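Local coordinates for ribokinase, putative (PDB 3B1R), which probably phosphorylates nucleosides such as inosine, as a member of the pfkB (ribokinase-like) kinase family, and binds adenine nucleotides together with magnesium, at residues A18-M23 with A109-T114; I61-N66 with D91-S96; I113-D118 with V253-G258. All coordinates share one frame; numbering follows the deposited sequence.

Interaction 1 (A18-M23 with A109-T114); sequences AYDNIM and AQAMIT. With AMP (adenosine monophosphate), chain G.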
loop_
_atom_site.group_PDB
_atom_site.type_symbol
_atom_site.label_atom_id
_atom_site.label_comp_id
_atom_site.label_asym_id
_atom_site.label_seq_id
_atom_site.Cartn_x
_atom_site.Cartn_y
_atom_site.Cartn_z
ATOM N N ALA A 18 7.125 4.890 16.814
ATOM C CA ALA A 18 6.794 5.421 15.494
ATOM C C ALA A 18 5.393 6.008 15.423
ATOM O O ALA A 18 4.538 5.703 16.257
ATOM C CB ALA A 18 6.925 4.303 14.466
ATOM N N TYR A 19 5.157 6.843 14.415
ATOM C CA TYR A 19 3.802 7.257 14.088
ATOM C C TYR A 19 3.285 6.503 12.879
ATOM O O TYR A 19 3.918 6.484 11.830
ATOM C CB TYR A 19 3.721 8.773 13.871
ATOM C CG TYR A 19 4.023 9.558 15.116
ATOM C CD1 TYR A 19 3.202 9.468 16.235
ATOM C CD2 TYR A 19 5.123 10.411 15.172
ATOM C CE1 TYR A 19 3.486 10.199 17.401
ATOM C CE2 TYR A 19 5.410 11.140 16.323
ATOM C CZ TYR A 19 4.595 11.020 17.433
ATOM O OH TYR A 19 4.873 11.747 18.570
ATOM N N ASP A 20 2.125 5.883 13.036
ATOM C CA ASP A 20 1.535 5.091 11.980
ATOM C C ASP A 20 0.376 5.798 11.290
ATOM O O ASP A 20 -0.477 6.440 11.925
ATOM C CB ASP A 20 1.051 3.743 12.510
ATOM C CG ASP A 20 2.180 2.883 13.085
ATOM O OD1 ASP A 20 3.381 3.211 12.895
ATOM O OD2 ASP A 20 1.847 1.862 13.726
ATOM N N ASN A 21 0.368 5.645 9.975
ATOM C CA ASN A 21 -0.678 6.124 9.109
ATOM C C ASN A 21 -1.125 4.870 8.338
ATOM O O ASN A 21 -0.427 4.389 7.454
ATOM C CB ASN A 21 -0.112 7.227 8.199
ATOM C CG ASN A 21 0.677 8.305 8.989
ATOM O OD1 ASN A 21 0.095 9.249 9.530
ATOM N ND2 ASN A 21 2.003 8.154 9.055
ATOM N N ILE A 22 -2.288 4.343 8.693
ATOM C CA ILE A 22 -2.699 2.993 8.284
ATOM C C ILE A 22 -3.886 2.977 7.324
ATOM O O ILE A 22 -4.914 3.587 7.586
ATOM C CB ILE A 22 -2.996 2.103 9.532
ATOM C CG1 ILE A 22 -1.753 2.025 10.434
ATOM C CG2 ILE A 22 -3.475 0.714 9.110
ATOM C CD1 ILE A 22 -2.053 1.729 11.931
ATOM N N MET A 23 -3.729 2.256 6.216
ATOM C CA MET A 23 -4.769 2.119 5.218
ATOM C C MET A 23 -5.126 0.642 5.045
ATOM O O MET A 23 -4.433 -0.101 4.341
ATOM C CB MET A 23 -4.317 2.731 3.885
ATOM C CG MET A 23 -3.898 4.214 3.965
ATOM S SD MET A 23 -2.238 4.505 4.644
ATOM C CE MET A 23 -1.250 4.716 3.170
ATOM N N ALA A 109 10.304 8.237 13.688
ATOM C CA ALA A 109 9.875 7.263 12.689
ATOM C C ALA A 109 8.410 7.419 12.321
ATOM O O ALA A 109 7.581 7.785 13.147
ATOM C CB ALA A 109 10.144 5.839 13.182
ATOM N N GLN A 110 8.104 7.143 11.060
ATOM C CA GLN A 110 6.731 7.129 10.603
ATOM C C GLN A 110 6.544 5.969 9.642
ATOM O O GLN A 110 7.391 5.716 8.786
ATOM C CB GLN A 110 6.338 8.470 9.962
ATOM C CG GLN A 110 7.096 8.797 8.706
ATOM C CD GLN A 110 6.676 10.105 8.073
ATOM O OE1 GLN A 110 5.512 10.288 7.705
ATOM N NE2 GLN A 110 7.632 11.022 7.927
ATOM N N ALA A 111 5.447 5.247 9.815
ATOM C CA ALA A 111 5.149 4.108 8.960
ATOM C C ALA A 111 3.901 4.400 8.153
ATOM O O ALA A 111 2.854 4.699 8.719
ATOM C CB ALA A 111 4.963 2.862 9.801
ATOM N N MET A 112 4.029 4.346 6.829
ATOM C CA MET A 112 2.874 4.406 5.946
ATOM C C MET A 112 2.505 2.979 5.613
ATOM O O MET A 112 3.165 2.327 4.806
ATOM C CB MET A 112 3.183 5.187 4.669
ATOM C CG MET A 112 2.655 6.593 4.663
ATOM S SD MET A 112 3.512 7.621 5.854
ATOM C CE MET A 112 2.584 9.148 5.708
ATOM N N ILE A 113 1.463 2.492 6.268
ATOM C CA ILE A 113 1.128 1.076 6.198
ATOM C C ILE A 113 -0.132 0.879 5.379
ATOM O O ILE A 113 -1.194 1.392 5.727
ATOM C CB ILE A 113 0.921 0.453 7.608
ATOM C CG1 ILE A 113 2.164 0.662 8.489
ATOM C CG2 ILE A 113 0.592 -1.039 7.474
ATOM C CD1 ILE A 113 1.906 0.536 10.013
ATOM N N THR A 114 -0.016 0.118 4.298
ATOM C CA THR A 114 -1.207 -0.290 3.559
ATOM C C THR A 114 -1.341 -1.803 3.670
ATOM O O THR A 114 -0.374 -2.552 3.466
ATOM C CB THR A 114 -1.188 0.202 2.105
ATOM O OG1 THR A 114 0.034 -0.185 1.484
ATOM C CG2 THR A 114 -1.268 1.687 2.066
HETATM P P AMP G . 3.089 -5.525 13.933
HETATM O O1P AMP G . 3.989 -6.731 13.722
HETATM O O2P AMP G . 1.836 -5.509 13.089
HETATM O O3P AMP G . 2.794 -5.258 15.391
HETATM O "O5'" AMP G . 3.979 -4.267 13.481
HETATM C "C5'" AMP G . 3.417 -3.005 13.125
HETATM C "C4'" AMP G . 4.404 -1.942 13.579
HETATM O "O4'" AMP G . 5.593 -2.056 12.805
HETATM C "C3'" AMP G . 3.876 -0.537 13.315
HETATM O "O3'" AMP G . 3.362 0.024 14.548
HETATM C "C2'" AMP G . 5.050 0.202 12.658
HETATM O "O2'" AMP G . 5.342 1.432 13.322
HETATM C "C1'" AMP G . 6.213 -0.787 12.800
HETATM N N9 AMP G . 7.171 -0.890 11.700
HETATM C C8 AMP G . 6.860 -1.034 10.400
HETATM N N7 AMP G . 7.968 -1.149 9.652
HETATM C C5 AMP G . 9.012 -1.088 10.497
HETATM C C6 AMP G . 10.465 -1.133 10.339
HETATM N N6 AMP G . 10.984 -1.276 9.099
HETATM N N1 AMP G . 11.215 -1.043 11.460
HETATM C C2 AMP G . 10.678 -0.898 12.689
HETATM N N3 AMP G . 9.344 -0.835 12.901
HETATM C C4 AMP G . 8.487 -0.924 11.852
#

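Interaction 2 (I61-N66 with D91-S96); sequences IAYALN and DALGLS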
loop_
_atom_site.group_PDB
_atom_site.type_symbol
_atom_site.label_atom_id
_atom_site.label_comp_id
_atom_site.label_asym_id
_atom_site.label_seq_id
_atom_site.Cartn_x
_atom_site.Cartn_y
_atom_site.Cartn_z
ATOM N N ILE A 61 4.139 -3.065 21.953
ATOM C CA ILE A 61 4.370 -4.179 22.870
ATOM C C ILE A 61 4.211 -3.722 24.320
ATOM O O ILE A 61 3.603 -4.417 25.128
ATOM C CB ILE A 61 5.715 -4.912 22.600
ATOM C CG1 ILE A 61 5.676 -5.584 21.218
ATOM C CG2 ILE A 61 5.980 -5.975 23.682
ATOM C CD1 ILE A 61 7.001 -6.132 20.749
ATOM N N ALA A 62 4.719 -2.538 24.627
ATOM C CA ALA A 62 4.578 -1.948 25.946
ATOM C C ALA A 62 3.121 -1.664 26.298
ATOM O O ALA A 62 2.709 -1.827 27.447
ATOM C CB ALA A 62 5.400 -0.690 26.036
ATOM N N TYR A 63 2.351 -1.243 25.295
ATOM C CA TYR A 63 0.942 -0.938 25.475
ATOM C C TYR A 63 0.163 -2.184 25.870
ATOM O O TYR A 63 -0.557 -2.178 26.871
ATOM C CB TYR A 63 0.370 -0.300 24.201
ATOM C CG TYR A 63 -1.061 0.155 24.353
ATOM C CD1 TYR A 63 -1.371 1.321 25.048
ATOM C CD2 TYR A 63 -2.113 -0.607 23.831
ATOM C CE1 TYR A 63 -2.699 1.723 25.208
ATOM C CE2 TYR A 63 -3.435 -0.213 23.978
ATOM C CZ TYR A 63 -3.714 0.962 24.662
ATOM O OH TYR A 63 -5.025 1.350 24.806
ATOM N N ALA A 64 0.336 -3.253 25.096
ATOM C CA ALA A 64 -0.278 -4.549 25.373
ATOM C C ALA A 64 0.132 -5.102 26.740
ATOM O O ALA A 64 -0.724 -5.550 27.518
ATOM C CB ALA A 64 0.052 -5.535 24.271
ATOM N N LEU A 65 1.432 -5.059 27.040
ATOM C CA LEU A 65 1.923 -5.492 28.351
ATOM C C LEU A 65 1.318 -4.672 29.499
ATOM O O LEU A 65 0.884 -5.230 30.515
ATOM C CB LEU A 65 3.457 -5.467 28.404
ATOM C CG LEU A 65 4.101 -6.071 29.661
ATOM C CD1 LEU A 65 3.568 -7.494 29.976
ATOM C CD2 LEU A 65 5.609 -6.087 29.533
ATOM N N ASN A 66 1.270 -3.356 29.317
ATOM C CA ASN A 66 0.660 -2.439 30.289
ATOM C C ASN A 66 -0.850 -2.664 30.490
ATOM O O ASN A 66 -1.358 -2.570 31.618
ATOM C CB ASN A 66 0.955 -0.988 29.898
ATOM C CG ASN A 66 0.497 0.001 30.941
ATOM O OD1 ASN A 66 0.719 -0.190 32.137
ATOM N ND2 ASN A 66 -0.164 1.069 30.491
ATOM N N ASP A 91 3.268 9.300 29.527
ATOM C CA ASP A 91 2.940 9.902 30.823
ATOM C C ASP A 91 1.519 9.596 31.280
ATOM O O ASP A 91 1.324 9.126 32.395
ATOM C CB ASP A 91 3.183 11.415 30.803
ATOM C CG ASP A 91 4.656 11.768 30.855
ATOM O OD1 ASP A 91 4.993 12.967 30.699
ATOM O OD2 ASP A 91 5.482 10.852 31.058
ATOM N N ALA A 92 0.530 9.851 30.427
ATOM C CA ALA A 92 -0.867 9.603 30.794
ATOM C C ALA A 92 -1.130 8.130 31.110
ATOM O O ALA A 92 -1.953 7.820 31.975
ATOM C CB ALA A 92 -1.816 10.083 29.703
ATOM N N LEU A 93 -0.430 7.232 30.418
ATOM C CA LEU A 93 -0.641 5.796 30.622
ATOM C C LEU A 93 0.140 5.204 31.801
ATOM O O LEU A 93 -0.184 4.113 32.245
ATOM C CB LEU A 93 -0.390 4.984 29.330
ATOM C CG LEU A 93 -1.485 4.969 28.247
ATOM C CD1 LEU A 93 -0.948 4.506 26.895
ATOM C CD2 LEU A 93 -2.698 4.132 28.633
ATOM N N GLY A 94 1.141 5.917 32.317
ATOM C CA GLY A 94 1.997 5.371 33.374
ATOM C C GLY A 94 3.128 4.499 32.840
ATOM O O GLY A 94 3.583 3.560 33.516
ATOM N N LEU A 95 3.571 4.808 31.624
ATOM C CA LEU A 95 4.723 4.154 31.003
ATOM C C LEU A 95 6.002 4.933 31.252
ATOM O O LEU A 95 6.070 6.123 30.960
ATOM C CB LEU A 95 4.502 4.033 29.501
ATOM C CG LEU A 95 4.211 2.673 28.873
ATOM C CD1 LEU A 95 3.724 1.603 29.853
ATOM C CD2 LEU A 95 3.237 2.872 27.705
ATOM N N SER A 96 7.018 4.257 31.776
ATOM C CA SER A 96 8.300 4.905 32.047
ATOM C C SER A 96 9.022 5.348 30.777
ATOM O O SER A 96 9.040 4.603 29.779
ATOM C CB SER A 96 9.206 3.965 32.834
ATOM O OG SER A 96 10.386 4.639 33.215
#

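Interaction 3 (I113-D118 with V253-G258); sequences ITTDLD and VIDPTG. With AMP (adenosine monophosphate), chain G.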
loop_
_atom_site.group_PDB
_atom_site.type_symbol
_atom_site.label_atom_id
_atom_site.label_comp_id
_atom_site.label_asym_id
_atom_site.label_seq_id
_atom_site.Cartn_x
_atom_site.Cartn_y
_atom_site.Cartn_z
ATOM N N ILE A 113 1.463 2.492 6.268
ATOM C CA ILE A 113 1.128 1.076 6.198
ATOM C C ILE A 113 -0.132 0.879 5.379
ATOM O O ILE A 113 -1.194 1.392 5.727
ATOM C CB ILE A 113 0.921 0.453 7.608
ATOM C CG1 ILE A 113 2.164 0.662 8.489
ATOM C CG2 ILE A 113 0.592 -1.039 7.474
ATOM C CD1 ILE A 113 1.906 0.536 10.013
ATOM N N THR A 114 -0.016 0.118 4.298
ATOM C CA THR A 114 -1.207 -0.290 3.559
ATOM C C THR A 114 -1.341 -1.803 3.670
ATOM O O THR A 114 -0.374 -2.552 3.466
ATOM C CB THR A 114 -1.188 0.202 2.105
ATOM O OG1 THR A 114 0.034 -0.185 1.484
ATOM C CG2 THR A 114 -1.268 1.687 2.066
ATOM N N THR A 115 -2.527 -2.248 4.046
ATOM C CA THR A 115 -2.694 -3.625 4.466
ATOM C C THR A 115 -4.068 -4.168 4.086
ATOM O O THR A 115 -4.878 -3.463 3.474
ATOM C CB THR A 115 -2.389 -3.751 5.988
ATOM O OG1 THR A 115 -2.603 -5.100 6.434
ATOM C CG2 THR A 115 -3.241 -2.790 6.811
ATOM N N ASP A 116 -4.309 -5.438 4.396
ATOM C CA ASP A 116 -5.634 -6.031 4.240
ATOM C C ASP A 116 -6.023 -6.782 5.523
ATOM O O ASP A 116 -5.351 -6.651 6.545
ATOM C CB ASP A 116 -5.679 -6.945 3.014
ATOM C CG ASP A 116 -4.874 -8.226 3.189
ATOM O OD1 ASP A 116 -4.927 -9.058 2.263
ATOM O OD2 ASP A 116 -4.195 -8.414 4.230
ATOM N N LEU A 117 -7.087 -7.577 5.454
ATOM C CA LEU A 117 -7.572 -8.317 6.624
ATOM C C LEU A 117 -6.791 -9.600 6.887
ATOM O O LEU A 117 -7.046 -10.301 7.870
ATOM C CB LEU A 117 -9.080 -8.572 6.523
ATOM C CG LEU A 117 -9.927 -7.284 6.497
ATOM C CD1 LEU A 117 -11.393 -7.598 6.254
ATOM C CD2 LEU A 117 -9.745 -6.477 7.796
ATOM N N ASP A 118 -5.841 -9.890 6.003
ATOM C CA ASP A 118 -4.893 -10.992 6.174
ATOM C C ASP A 118 -3.590 -10.524 6.797
ATOM O O ASP A 118 -2.628 -11.298 6.866
ATOM C CB ASP A 118 -4.562 -11.639 4.824
ATOM C CG ASP A 118 -5.424 -12.835 4.526
ATOM O OD1 ASP A 118 -6.411 -13.040 5.251
ATOM O OD2 ASP A 118 -5.116 -13.561 3.557
ATOM N N VAL A 253 -13.463 -8.456 12.458
ATOM C CA VAL A 253 -12.134 -8.173 11.940
ATOM C C VAL A 253 -12.135 -6.795 11.266
ATOM O O VAL A 253 -12.762 -6.608 10.212
ATOM C CB VAL A 253 -11.660 -9.286 10.968
ATOM C CG1 VAL A 253 -10.241 -9.028 10.480
ATOM C CG2 VAL A 253 -11.754 -10.665 11.636
ATOM N N ILE A 254 -11.442 -5.845 11.901
ATOM C CA ILE A 254 -11.328 -4.453 11.446
ATOM C C ILE A 254 -9.926 -4.096 10.940
ATOM O O ILE A 254 -9.788 -3.502 9.871
ATOM C CB ILE A 254 -11.708 -3.452 12.580
ATOM C CG1 ILE A 254 -13.172 -3.635 13.001
ATOM C CG2 ILE A 254 -11.404 -1.995 12.183
ATOM C CD1 ILE A 254 -14.195 -3.170 11.990
ATOM N N ASP A 255 -8.894 -4.446 11.714
ATOM C CA ASP A 255 -7.522 -4.084 11.372
ATOM C C ASP A 255 -6.547 -4.994 12.107
ATOM O O ASP A 255 -6.524 -4.982 13.339
ATOM C CB ASP A 255 -7.251 -2.618 11.746
ATOM C CG ASP A 255 -5.845 -2.161 11.376
ATOM O OD1 ASP A 255 -5.226 -2.764 10.486
ATOM O OD2 ASP A 255 -5.358 -1.181 11.972
ATOM N N PRO A 256 -5.751 -5.794 11.360
ATOM C CA PRO A 256 -4.787 -6.641 12.048
ATOM C C PRO A 256 -3.465 -5.948 12.381
ATOM O O PRO A 256 -2.674 -6.516 13.131
ATOM C CB PRO A 256 -4.575 -7.819 11.077
ATOM C CG PRO A 256 -5.362 -7.516 9.860
ATOM C CD PRO A 256 -5.765 -6.070 9.918
ATOM N N THR A 257 -3.238 -4.731 11.874
ATOM C CA THR A 257 -2.021 -3.980 12.216
ATOM C C THR A 257 -1.835 -3.834 13.721
ATOM O O THR A 257 -2.614 -3.155 14.388
ATOM C CB THR A 257 -1.990 -2.570 11.574
ATOM O OG1 THR A 257 -2.348 -2.671 10.190
ATOM C CG2 THR A 257 -0.606 -1.972 11.698
ATOM N N GLY A 258 -0.773 -4.447 14.242
ATOM C CA GLY A 258 -0.528 -4.475 15.674
ATOM C C GLY A 258 -0.810 -5.820 16.324
ATOM O O GLY A 258 -0.481 -6.012 17.493
HETATM P P AMP G . 3.089 -5.525 13.933
HETATM O O1P AMP G . 3.989 -6.731 13.722
HETATM O O2P AMP G . 1.836 -5.509 13.089
HETATM O O3P AMP G . 2.794 -5.258 15.391
HETATM O "O5'" AMP G . 3.979 -4.267 13.481
HETATM C "C5'" AMP G . 3.417 -3.005 13.125
HETATM C "C4'" AMP G . 4.404 -1.942 13.579
HETATM O "O4'" AMP G . 5.593 -2.056 12.805
HETATM C "C3'" AMP G . 3.876 -0.537 13.315
HETATM O "O3'" AMP G . 3.362 0.024 14.548
HETATM C "C2'" AMP G . 5.050 0.202 12.658
HETATM O "O2'" AMP G . 5.342 1.432 13.322
HETATM C "C1'" AMP G . 6.213 -0.787 12.800
HETATM N N9 AMP G . 7.171 -0.890 11.700
HETATM C C8 AMP G . 6.860 -1.034 10.400
HETATM N N7 AMP G . 7.968 -1.149 9.652
HETATM C C5 AMP G . 9.012 -1.088 10.497
HETATM C C6 AMP G . 10.465 -1.133 10.339
HETATM N N6 AMP G . 10.984 -1.276 9.099
HETATM N N1 AMP G . 11.215 -1.043 11.460
HETATM C C2 AMP G . 10.678 -0.898 12.689
HETATM N N3 AMP G . 9.344 -0.835 12.901
HETATM C C4 AMP G . 8.487 -0.924 11.852
HETATM O O HOH W 1 -2.780 -5.434 8.811
#

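Interaction 1 (A18-M23 with A109-T114)
Asp20 and Ala111 lie side by side on the AMP face of a parallel strand pair, with OD1 of Asp20 3.5 Å from CB of Ala111. The carboxylate grips the ribose with both oxygens: O2' of AMP donates to OD1 of Asp20 at 2.7 Å, and O3' of AMP to OD2 of Asp20 at 2.5 Å. With CG beside its backbone N (chi1 -62°), the carboxylate reaches the ribose, and CD1 of Ile113 packs 3.9 Å from CG of Asp20. Ala18 and Ala109 touch through their methyls further along this face. Five backbone hydrogen bonds hold the register; Tyr19 and Asn21 each use N and O, and Met23 N adds a bond to Ile113 O. On the reverse face Asn21 crosses Met112, its ND2 3.5 Å from CE of Met112. That face also meets the second subunit, where OG1 of Thr114 is hydrogen-bonded to OG1 of Thr114 of the second subunit, much as the lid sheets of ribokinase pair in its dimer. Asp20 is backbone-bonded to Glu53 of strand 53-55, and Ala111 touches strand 122-126, so the sheet probably positions the carboxylate. Its hold on both hydroxyls is consistent with recognition of a ribonucleoside 2',3'-diol.

Interaction 2 (I61-N66 with D91-S96)
The contact of Asn66, Tyr63 and Ala62 with Leu93 and Leu95 is a mainly apolar one, formed where helix 57-67 lies against the C-terminal end of helix 84-93 and the turn that follows it. This turn is the return of a beta-alpha-beta crossover in the Rossmann-like large sheet, from strand 72-79 through helix 84-93 to the parallel neighbour 96-103. No hydrogen bond passes between the two segments. Leu95, buried just past the turn, reaches the helix with its CD1 methyl, which sits 3.8 Å from CB of Asn66 and about as far from its CG, the two side chains meeting at a slant. Its other methyl, CD2, makes a looser approach to CB of Ala62, at 4.5 Å. Leu93, the last helical residue, reaches Tyr63 instead: its CD1 methyl comes in at the edge of the phenol ring, in the ring plane, 3.7 Å from CE1 of Tyr63, and the two side chains cross at about a right angle. The hydroxyl of Tyr63 is held beyond the contact by a hydrogen bond to Tyr300 O. The amide nitrogen ND2 of Asn66 lies 3.5 Å from Leu93 O, near the helix end.

Between the two leucines, Gly94 turns the chain with a positive phi of 84° in a Schellman motif, and this reversal brings both of them to the same helix. Ala62 also packs on strands 11-14 and 72-79, Leu65 reaches helix 259-272, and Tyr63 turns to the loop residues Gln298 and Ala301, so that helix 57-67 lies between sheet, helices and loop.

Interaction 3 (I113-D118 with V253-G258)
Thr115 and Leu117 come nearest Thr257 and Pro256 as the two segments run in roughly opposite directions, 155° apart, with no hydrogen bond between their backbones. Each segment is folded by its own Asx turn: Asp118 N binds Asp116 OD2, while Asp116 OD1 accepts from Phe29 N, and Thr257 N binds Asp255 OD1 from above the carboxylate plane. Asp255 OD1 also accepts the hydroxyl of Thr257, at 2.9 Å from OG1 on the syn side, which fixes the threonine's rotation, while OD2 of Asp255 is taken by Gly296 N. Segment 253-258 leads into helix 259-272 through the sequence Asp-Pro-Thr-Gly-Cys-Gly-Asp, consistent with the glycine-rich anion-hole motif of the pfkB family. At its N-cap position, Gly258 gives its backbone N to the AMP oxygen O2P at 3.0 Å. Against this loop, Ile113 and Thr257 meet tip to tip, CD1 of the isoleucine 3.9 Å from CG2 of the threonine. Next along, CG2 of Thr115 lies 3.5 Å from OG1 of Thr257. The proline ring rests on carbonyls of 113-118, with CG of Pro256 3.4 Å from Asp116 O and 3.8 Å from Leu117 O. Beyond it Leu117 sends CD2 over to Val253, 3.7 Å from CG1. The same methyl lies 3.6 Å from Ile254 O, a buried oxygen without a polar partner in the model.

How the interactions relate
All three contacts are largely buried, yet they differ in chemistry. Interaction 1 is a backbone ladder within the small four-stranded sheet, whereas interactions 2 and 3 have no hydrogen bond between their segments and depend on side-chain contact. Interactions 1 and 3 share strand 109-115; a probable hydrogen bond from Thr115 N to Met23 O carries the ladder on into 113-118, and Ile22 packs on Thr257. They meet the same AMP from different ends: the ribose in interaction 1, the phosphate in interaction 3. Both also reach the second subunit. Interaction 2 stands apart, beside the large sheet, its centre about 20 Å from that of interaction 1; no other chain touches it.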